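Local coordinates for immunogenic protein MPT63/MPB63 (Mycobacterium tuberculosis, PDB 1LMI) that is a major secreted, immunogenic beta-sandwich protein of the tubercle bacillus whose molecular function is not established, at residues G45-G59 / I95-V109. Sequence-based numbering, arbitrary orientation.
Sequences GQVWEATATVNAIRG and IPQGEQSTGKIYFDV
Strands 46-56 and 100-109 form a long antiparallel pair at one margin of a four-stranded sheet, paired without a break from Q46-V109 to N55-Q100. Paired backbone bonds join Q46 with V109, W48 with F107, A50 with I105, A52 with G103 and V54 with S101. V109 lays CG2 over one face of the W48 indole in a CH-pi contact, 3.6 Å from the centroid of the five-membered ring; CG1 anti to the backbone N (chi1 171°) puts CG2 beside that N and over the indole. S113 and P114 touch the indole as well. A50, A52, I105 and F107 line the same side, where A52 and I105 touch F68, and F107 touches A70, of strand 68-71. The other side is more polar. T53 OG1 and T102 OG1 share a 2.7 Å hydrogen bond, and the N55 and Q100 amides stack with planes 18° apart, water 3 linking N55 OD1 to Q100 NE2; E12 OE2 is hydrogen-bonded to N55 ND2. Water 2 donates to Y106 OH, in the ring plane, and to E49 OE1, which S34 OG also holds; P87 O accepts from the tyrosine. At one end D108 OD1 receives G45 N at 2.8 Å on its syn lone pair, and D108 OD2 is hydrogen-bonded to A44 N. At the other, the type II turn P96-E99 is clasped by A56, whose O accepts G98 N (2.8 Å) and whose N reaches E99 O. The extended Q97 side chain carries OE1 to G59 N at 2.8 Å. A strand pair at a sheet margin whose A52, I105 and F107 face covers a second sheet is typical of a beta-sandwich.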
loop_
_atom_site.group_PDB
_atom_site.type_symbol
_atom_site.label_atom_id
_atom_site.label_comp_id
_atom_site.label_asym_id
_atom_site.label_seq_id
_atom_site.Cartn_x
_atom_site.Cartn_y
_atom_site.Cartn_z
ATOM N N GLY A 45 -10.487 -13.104 9.349
ATOM C CA GLY A 45 -11.696 -12.538 8.771
ATOM C C GLY A 45 -11.754 -12.857 7.283
ATOM O O GLY A 45 -11.610 -14.001 6.842
ATOM N N GLN A 46 -11.989 -11.783 6.515
ATOM C CA GLN A 46 -12.065 -11.883 5.073
ATOM C C GLN A 46 -10.829 -11.272 4.392
ATOM O O GLN A 46 -10.540 -10.118 4.697
ATOM C CB GLN A 46 -13.316 -11.129 4.605
ATOM C CG GLN A 46 -13.404 -11.030 3.084
ATOM C CD GLN A 46 -13.691 -12.356 2.431
ATOM O OE1 GLN A 46 -14.614 -13.079 2.829
ATOM N NE2 GLN A 46 -12.936 -12.710 1.407
ATOM N N VAL A 47 -10.215 -12.015 3.488
ATOM C CA VAL A 47 -9.049 -11.411 2.820
ATOM C C VAL A 47 -9.526 -10.323 1.842
ATOM O O VAL A 47 -10.453 -10.560 1.074
ATOM C CB VAL A 47 -8.203 -12.418 2.059
ATOM C CG1 VAL A 47 -7.035 -11.739 1.349
ATOM C CG2 VAL A 47 -7.693 -13.514 2.998
ATOM N N TRP A 48 -8.890 -9.166 1.939
ATOM C CA TRP A 48 -9.095 -8.080 0.978
ATOM C C TRP A 48 -7.788 -7.881 0.218
ATOM O O TRP A 48 -6.696 -8.319 0.603
ATOM C CB TRP A 48 -9.502 -6.772 1.666
ATOM C CG TRP A 48 -10.986 -6.741 1.905
ATOM C CD1 TRP A 48 -11.703 -7.698 2.580
ATOM C CD2 TRP A 48 -11.892 -5.734 1.464
ATOM N NE1 TRP A 48 -13.036 -7.321 2.594
ATOM C CE2 TRP A 48 -13.169 -6.124 1.915
ATOM C CE3 TRP A 48 -11.770 -4.520 0.742
ATOM C CZ2 TRP A 48 -14.307 -5.378 1.674
ATOM C CZ3 TRP A 48 -12.905 -3.790 0.509
ATOM C CH2 TRP A 48 -14.162 -4.207 0.968
ATOM N N GLU A 49 -7.892 -7.207 -0.925
ATOM C CA GLU A 49 -6.738 -6.903 -1.738
ATOM C C GLU A 49 -6.820 -5.449 -2.247
ATOM O O GLU A 49 -7.875 -4.832 -2.248
ATOM C CB GLU A 49 -6.604 -7.849 -2.931
ATOM C CG GLU A 49 -7.786 -7.774 -3.904
ATOM C CD GLU A 49 -7.592 -8.597 -5.149
ATOM O OE1 GLU A 49 -7.641 -9.856 -5.075
ATOM O OE2 GLU A 49 -7.370 -8.039 -6.229
ATOM N N ALA A 50 -5.649 -4.953 -2.663
ATOM C CA ALA A 50 -5.613 -3.755 -3.492
ATOM C C ALA A 50 -4.484 -3.996 -4.517
ATOM O O ALA A 50 -3.625 -4.873 -4.373
ATOM C CB ALA A 50 -5.420 -2.463 -2.737
ATOM N N THR A 51 -4.484 -3.211 -5.585
ATOM C CA THR A 51 -3.420 -3.230 -6.575
ATOM C C THR A 51 -2.588 -1.960 -6.451
ATOM O O THR A 51 -3.096 -0.841 -6.572
ATOM C CB THR A 51 -3.990 -3.330 -7.988
ATOM O OG1 THR A 51 -4.715 -4.576 -8.109
ATOM C CG2 THR A 51 -2.865 -3.306 -9.011
ATOM N N ALA A 52 -1.306 -2.133 -6.159
ATOM C CA ALA A 52 -0.399 -1.025 -5.875
ATOM C C ALA A 52 0.757 -1.022 -6.875
ATOM O O ALA A 52 1.228 -2.099 -7.259
ATOM C CB ALA A 52 0.155 -1.120 -4.475
ATOM N N THR A 53 1.128 0.178 -7.263
ATOM C CA THR A 53 2.218 0.401 -8.217
ATOM C C THR A 53 3.153 1.488 -7.681
ATOM O O THR A 53 2.687 2.578 -7.319
ATOM C CB THR A 53 1.690 0.849 -9.588
ATOM O OG1 THR A 53 0.694 -0.090 -10.055
ATOM C CG2 THR A 53 2.805 0.855 -10.635
ATOM N N VAL A 54 4.454 1.194 -7.616
ATOM C CA VAL A 54 5.444 2.190 -7.197
ATOM C C VAL A 54 6.264 2.621 -8.411
ATOM O O VAL A 54 6.578 1.798 -9.298
ATOM C CB VAL A 54 6.312 1.672 -6.051
ATOM C CG1 VAL A 54 7.097 0.425 -6.435
ATOM C CG2 VAL A 54 7.226 2.820 -5.619
ATOM N N ASN A 55 6.559 3.886 -8.450
ATOM C CA ASN A 55 7.229 4.557 -9.566
ATOM C C ASN A 55 8.486 5.233 -9.047
ATOM O O ASN A 55 8.363 6.106 -8.199
ATOM C CB ASN A 55 6.255 5.573 -10.160
ATOM C CG ASN A 55 6.788 6.243 -11.399
ATOM O OD1 ASN A 55 7.896 5.949 -11.852
ATOM N ND2 ASN A 55 5.973 7.150 -11.945
ATOM N N ALA A 56 9.652 4.806 -9.519
ATOM C CA ALA A 56 10.910 5.407 -9.039
ATOM C C ALA A 56 11.176 6.680 -9.823
ATOM O O ALA A 56 11.766 6.690 -10.903
ATOM C CB ALA A 56 11.976 4.357 -9.153
ATOM N N ILE A 57 10.712 7.811 -9.332
ATOM C CA ILE A 57 10.786 9.051 -10.115
ATOM C C ILE A 57 12.184 9.643 -10.009
ATOM O O ILE A 57 12.717 10.116 -11.015
ATOM C CB ILE A 57 9.697 10.011 -9.629
ATOM C CG1 ILE A 57 8.294 9.469 -9.966
ATOM C CG2 ILE A 57 9.900 11.421 -10.147
ATOM C CD1 ILE A 57 7.140 10.268 -9.374
ATOM N N ARG A 58 12.752 9.612 -8.798
ATOM C CA ARG A 58 14.115 10.101 -8.595
ATOM C C ARG A 58 14.827 9.085 -7.695
ATOM O O ARG A 58 14.287 8.830 -6.612
ATOM C CB ARG A 58 14.170 11.494 -7.974
ATOM C CG ARG A 58 15.611 11.964 -7.728
ATOM C CD ARG A 58 15.623 13.317 -7.008
ATOM N NE ARG A 58 16.970 13.899 -6.974
ATOM C CZ ARG A 58 17.631 14.278 -5.891
ATOM N NH1 ARG A 58 17.067 14.146 -4.694
ATOM N NH2 ARG A 58 18.860 14.803 -5.976
ATOM N N GLY A 59 15.958 8.564 -8.161
ATOM C CA GLY A 59 16.708 7.569 -7.446
ATOM C C GLY A 59 16.157 6.160 -7.583
ATOM O O GLY A 59 15.066 5.958 -8.130
ATOM N N ILE A 95 14.039 -1.011 -7.364
ATOM C CA ILE A 95 13.890 -0.706 -8.802
ATOM C C ILE A 95 14.637 0.573 -9.130
ATOM O O ILE A 95 14.601 1.558 -8.396
ATOM C CB ILE A 95 12.421 -0.519 -9.171
ATOM C CG1 ILE A 95 11.754 0.535 -8.309
ATOM C CG2 ILE A 95 11.701 -1.863 -9.102
ATOM C CD1 ILE A 95 10.469 1.094 -8.916
ATOM N N PRO A 96 15.323 0.607 -10.268
ATOM C CA PRO A 96 16.059 1.795 -10.662
ATOM C C PRO A 96 15.139 2.936 -11.092
ATOM O O PRO A 96 13.962 2.719 -11.452
ATOM C CB PRO A 96 16.857 1.332 -11.895
ATOM C CG PRO A 96 16.119 0.144 -12.408
ATOM C CD PRO A 96 15.391 -0.487 -11.244
ATOM N N GLN A 97 15.691 4.143 -11.061
ATOM C CA GLN A 97 14.974 5.326 -11.490
ATOM C C GLN A 97 14.364 5.130 -12.881
ATOM O O GLN A 97 15.047 4.621 -13.778
ATOM C CB GLN A 97 15.928 6.535 -11.550
ATOM C CG GLN A 97 15.211 7.836 -11.870
ATOM C CD GLN A 97 16.140 9.035 -11.787
ATOM O OE1 GLN A 97 16.845 9.182 -10.783
ATOM N NE2 GLN A 97 16.128 9.854 -12.820
ATOM N N GLY A 98 13.113 5.547 -13.023
ATOM C CA GLY A 98 12.429 5.493 -14.315
ATOM C C GLY A 98 11.613 4.227 -14.514
ATOM O O GLY A 98 10.833 4.177 -15.449
ATOM N N GLU A 99 11.786 3.229 -13.655
ATOM C CA GLU A 99 11.007 1.983 -13.730
ATOM C C GLU A 99 9.875 2.036 -12.719
ATOM O O GLU A 99 9.779 2.958 -11.890
ATOM C CB GLU A 99 11.944 0.793 -13.489
ATOM C CG GLU A 99 13.016 0.722 -14.570
ATOM C CD GLU A 99 13.664 -0.631 -14.683
ATOM O OE1 GLU A 99 13.318 -1.588 -13.955
ATOM O OE2 GLU A 99 14.559 -0.717 -15.567
ATOM N N GLN A 100 9.013 1.041 -12.828
ATOM C CA GLN A 100 7.856 0.868 -11.961
ATOM C C GLN A 100 7.736 -0.587 -11.552
ATOM O O GLN A 100 8.307 -1.458 -12.223
ATOM C CB GLN A 100 6.554 1.346 -12.648
ATOM C CG GLN A 100 6.691 2.753 -13.186
ATOM C CD GLN A 100 5.423 3.524 -13.393
ATOM O OE1 GLN A 100 4.390 3.180 -12.811
ATOM N NE2 GLN A 100 5.472 4.588 -14.175
ATOM N N SER A 101 6.954 -0.813 -10.487
ATOM C CA SER A 101 6.736 -2.181 -10.024
ATOM C C SER A 101 5.304 -2.322 -9.556
ATOM O O SER A 101 4.864 -1.440 -8.802
ATOM C CB SER A 101 7.770 -2.493 -8.940
ATOM O OG SER A 101 7.751 -3.826 -8.512
ATOM N N THR A 102 4.586 -3.357 -9.964
ATOM C CA THR A 102 3.181 -3.427 -9.578
ATOM C C THR A 102 2.824 -4.802 -9.033
ATOM O O THR A 102 3.520 -5.797 -9.275
ATOM C CB THR A 102 2.305 -3.041 -10.799
ATOM O OG1 THR A 102 0.969 -2.772 -10.385
ATOM C CG2 THR A 102 2.215 -4.236 -11.756
ATOM N N GLY A 103 1.706 -4.838 -8.312
ATOM C CA GLY A 103 1.219 -6.159 -7.877
ATOM C C GLY A 103 0.171 -5.965 -6.804
ATOM O O GLY A 103 -0.254 -4.859 -6.466
ATOM N N LYS A 104 -0.264 -7.093 -6.234
ATOM C CA LYS A 104 -1.237 -7.010 -5.156
ATOM C C LYS A 104 -0.643 -6.878 -3.763
ATOM O O LYS A 104 0.474 -7.292 -3.473
ATOM C CB LYS A 104 -2.078 -8.308 -5.162
ATOM C CG LYS A 104 -2.713 -8.582 -6.519
ATOM C CD LYS A 104 -3.751 -7.540 -6.857
ATOM C CE LYS A 104 -4.946 -8.056 -7.630
ATOM N NZ LYS A 104 -4.629 -8.953 -8.765
ATOM N N ILE A 105 -1.470 -6.307 -2.887
ATOM C CA ILE A 105 -1.194 -6.290 -1.444
ATOM C C ILE A 105 -2.470 -6.807 -0.793
ATOM O O ILE A 105 -3.561 -6.618 -1.348
ATOM C CB ILE A 105 -0.827 -4.887 -0.938
ATOM C CG1 ILE A 105 -1.824 -3.803 -1.371
ATOM C CG2 ILE A 105 0.599 -4.477 -1.350
ATOM C CD1 ILE A 105 -1.574 -2.444 -0.745
ATOM N N TYR A 106 -2.366 -7.483 0.332
ATOM C CA TYR A 106 -3.517 -8.086 0.995
ATOM C C TYR A 106 -3.723 -7.609 2.425
ATOM O O TYR A 106 -2.786 -7.131 3.054
ATOM C CB TYR A 106 -3.313 -9.612 0.974
ATOM C CG TYR A 106 -3.301 -10.156 -0.447
ATOM C CD1 TYR A 106 -4.500 -10.341 -1.103
ATOM C CD2 TYR A 106 -2.121 -10.458 -1.115
ATOM C CE1 TYR A 106 -4.540 -10.836 -2.396
ATOM C CE2 TYR A 106 -2.147 -10.948 -2.414
ATOM C CZ TYR A 106 -3.361 -11.134 -3.040
ATOM O OH TYR A 106 -3.370 -11.609 -4.340
ATOM N N PHE A 107 -4.948 -7.771 2.928
ATOM C CA PHE A 107 -5.336 -7.362 4.280
ATOM C C PHE A 107 -6.270 -8.418 4.894
ATOM O O PHE A 107 -7.014 -9.061 4.138
ATOM C CB PHE A 107 -6.047 -6.007 4.269
ATOM C CG PHE A 107 -5.332 -4.923 3.486
ATOM C CD1 PHE A 107 -4.355 -4.142 4.058
ATOM C CD2 PHE A 107 -5.677 -4.718 2.157
ATOM C CE1 PHE A 107 -3.720 -3.184 3.313
ATOM C CE2 PHE A 107 -5.021 -3.744 1.399
ATOM C CZ PHE A 107 -4.035 -2.971 1.974
ATOM N N ASP A 108 -6.277 -8.603 6.198
ATOM C CA ASP A 108 -7.232 -9.526 6.832
ATOM C C ASP A 108 -8.320 -8.703 7.490
ATOM O O ASP A 108 -8.130 -8.106 8.548
ATOM C CB ASP A 108 -6.485 -10.379 7.865
ATOM C CG ASP A 108 -7.332 -11.453 8.507
ATOM O OD1 ASP A 108 -8.511 -11.576 8.094
ATOM O OD2 ASP A 108 -6.796 -12.149 9.408
ATOM N N VAL A 109 -9.492 -8.576 6.836
ATOM C CA VAL A 109 -10.503 -7.659 7.328
ATOM C C VAL A 109 -11.398 -8.372 8.342
ATOM O O VAL A 109 -12.139 -9.277 7.981
ATOM C CB VAL A 109 -11.315 -7.084 6.150
ATOM C CG1 VAL A 109 -12.520 -6.284 6.637
ATOM C CG2 VAL A 109 -10.427 -6.226 5.242
HETATM O O HOH W 1 -8.036 -9.304 -8.757
HETATM O O HOH W 2 -5.385 -11.637 -6.116
HETATM O O HOH W 3 8.304 5.210 -14.976
#